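Side-chain contact in ABC transporter (Caldanaerobius, PDB 4G68), which probably binds xylan-derived oligosaccharides outside the cell as the solute-binding component of an ABC transporter: residues Q264-M269 with D430-L435. Residues are numbered along the deposited sequence; the frame is centred on the assembly and turned at random.
Sequences QKLQDM and DLVAQL
L266 and L435 meet almost at a right angle, and each side chain sets off toward the opposing helix. L266 does its touching with one methyl: CD1 lies 4.1 Å from L435 CB, and the same carbon is 4.1 Å from V432 CG1, so it bridges two residues one turn apart on helix 422-436. V432 offers that branch because CG1 stands anti to its own backbone N (chi1 173°). Next to this apolar patch, the side chain of Q267 crosses that of L435 at about a right angle. Q267 does not start out toward the partner helix, but the chain runs extended beyond CG (chi2 -167°) and brings the whole end group over. CG sits 3.4 Å from L435 O, and CD packs 3.9 Å from the CD2 methyl of L435. An alanine in place of Q267 would probably leave CD2 and the backbone carbonyl of L435 without this cover and open a gap between the helices.

The helix axes come no closer than 10.5 Å, at 46° between their directions, so side chains span the interval. Helix 225-239 lines it as well, with Y230 and I234 against L266 and Y231 against V432; P442 and K438 pack on Q267. All four touching residues are buried, and the side chain of V432 is still about 11 Å from a bound xylopyranose. The contact thus joins helix 257-271 to helix 422-436, the last but one of this periplasmic-binding-protein fold, through apolar contacts of L266 with V432 and L435, together with the aliphatic part of Q267 lying across L435.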
loop_
_atom_site.group_PDB
_atom_site.type_symbol
_atom_site.label_atom_id
_atom_site.label_comp_id
_atom_site.label_asym_id
_atom_site.label_seq_id
_atom_site.Cartn_x
_atom_site.Cartn_y
_atom_site.Cartn_z
ATOM N N GLN A 264 17.711 -1.179 14.109
ATOM C CA GLN A 264 17.706 -1.166 15.535
ATOM C C GLN A 264 16.396 -0.655 16.133
ATOM O O GLN A 264 15.898 -1.253 17.126
ATOM C CB GLN A 264 18.908 -0.362 16.088
ATOM C CG GLN A 264 18.919 -0.409 17.617
ATOM C CD GLN A 264 19.283 -1.787 18.154
ATOM O OE1 GLN A 264 20.383 -2.284 17.934
ATOM N NE2 GLN A 264 18.346 -2.433 18.850
ATOM N N LYS A 265 15.867 0.478 15.606
ATOM C CA LYS A 265 14.570 1.032 16.104
ATOM C C LYS A 265 13.398 0.057 15.897
ATOM O O LYS A 265 12.482 -0.026 16.751
ATOM C CB LYS A 265 14.187 2.320 15.371
ATOM C CG LYS A 265 15.091 3.525 15.577
ATOM C CD LYS A 265 15.289 4.022 16.953
ATOM C CE LYS A 265 15.805 5.505 16.915
ATOM N NZ LYS A 265 17.144 5.719 16.253
ATOM N N LEU A 266 13.416 -0.662 14.793
ATOM C CA LEU A 266 12.377 -1.701 14.549
ATOM C C LEU A 266 12.521 -2.764 15.668
ATOM O O LEU A 266 11.561 -3.204 16.283
ATOM C CB LEU A 266 12.664 -2.409 13.207
ATOM C CG LEU A 266 11.531 -2.817 12.263
ATOM C CD1 LEU A 266 11.770 -4.097 11.503
ATOM C CD2 LEU A 266 10.115 -2.571 12.743
ATOM N N GLN A 267 13.744 -3.147 15.953
ATOM C CA GLN A 267 13.898 -4.226 17.011
ATOM C C GLN A 267 13.592 -3.647 18.414
ATOM O O GLN A 267 13.156 -4.410 19.289
ATOM C CB GLN A 267 15.300 -4.886 16.952
ATOM C CG GLN A 267 15.471 -5.731 15.675
ATOM C CD GLN A 267 16.689 -6.674 15.669
ATOM O OE1 GLN A 267 16.658 -7.794 15.139
ATOM N NE2 GLN A 267 17.732 -6.226 16.263
ATOM N N ASP A 268 13.768 -2.335 18.603
ATOM C CA ASP A 268 13.415 -1.615 19.849
ATOM C C ASP A 268 11.915 -1.740 20.035
ATOM O O ASP A 268 11.461 -1.974 21.167
ATOM C CB ASP A 268 13.749 -0.130 19.812
ATOM C CG ASP A 268 15.236 0.156 19.948
ATOM O OD1 ASP A 268 15.998 -0.721 20.426
ATOM O OD2 ASP A 268 15.640 1.296 19.647
HETATM N N MSE A 269 11.142 -1.622 18.924
HETATM C CA MSE A 269 9.692 -1.901 19.018
HETATM C C MSE A 269 9.482 -3.310 19.436
HETATM O O MSE A 269 8.658 -3.500 20.284
HETATM C CB MSE A 269 8.977 -1.634 17.687
HETATM C CG MSE A 269 9.192 -0.184 17.338
HETATM SE SE MSE A 269 8.132 0.244 15.717
HETATM C CE MSE A 269 6.315 0.049 16.506
ATOM N N ASP A 430 12.374 -10.645 3.277
ATOM C CA ASP A 430 12.827 -11.744 4.135
ATOM C C ASP A 430 13.829 -11.248 5.241
ATOM O O ASP A 430 13.774 -11.665 6.384
ATOM C CB ASP A 430 13.606 -12.740 3.253
ATOM C CG ASP A 430 12.727 -13.566 2.315
ATOM O OD1 ASP A 430 11.483 -13.529 2.340
ATOM O OD2 ASP A 430 13.357 -14.176 1.418
ATOM N N LEU A 431 14.666 -10.294 4.916
ATOM C CA LEU A 431 15.672 -9.760 5.879
ATOM C C LEU A 431 14.971 -8.928 6.958
ATOM O O LEU A 431 15.350 -9.020 8.127
ATOM C CB LEU A 431 16.749 -8.949 5.198
ATOM C CG LEU A 431 17.765 -9.837 4.452
ATOM C CD1 LEU A 431 18.821 -8.952 3.758
ATOM C CD2 LEU A 431 18.444 -10.825 5.387
ATOM N N VAL A 432 13.942 -8.169 6.572
ATOM C CA VAL A 432 13.096 -7.489 7.548
ATOM C C VAL A 432 12.364 -8.500 8.439
ATOM O O VAL A 432 12.233 -8.313 9.693
ATOM C CB VAL A 432 12.173 -6.426 6.888
ATOM C CG1 VAL A 432 11.205 -5.884 7.906
ATOM C CG2 VAL A 432 13.017 -5.260 6.374
ATOM N N ALA A 433 11.925 -9.613 7.847
ATOM C CA ALA A 433 11.238 -10.610 8.669
ATOM C C ALA A 433 12.255 -11.201 9.737
ATOM O O ALA A 433 11.898 -11.406 10.901
ATOM C CB ALA A 433 10.681 -11.660 7.730
ATOM N N GLN A 434 13.503 -11.440 9.325
ATOM C CA GLN A 434 14.573 -11.780 10.324
ATOM C C GLN A 434 14.761 -10.744 11.369
ATOM O O GLN A 434 14.953 -11.113 12.542
ATOM C CB GLN A 434 15.899 -12.170 9.610
ATOM C CG GLN A 434 15.666 -13.406 8.794
ATOM C CD GLN A 434 16.678 -13.645 7.707
ATOM O OE1 GLN A 434 17.870 -13.377 7.852
ATOM N NE2 GLN A 434 16.178 -14.112 6.556
ATOM N N LEU A 435 14.669 -9.436 11.044
ATOM C CA LEU A 435 14.772 -8.391 12.106
ATOM C C LEU A 435 13.656 -8.587 13.172
ATOM O O LEU A 435 13.941 -8.528 14.391
ATOM C CB LEU A 435 14.657 -6.946 11.551
ATOM C CG LEU A 435 15.907 -6.429 10.804
ATOM C CD1 LEU A 435 15.602 -5.051 10.253
ATOM C CD2 LEU A 435 17.064 -6.278 11.853
#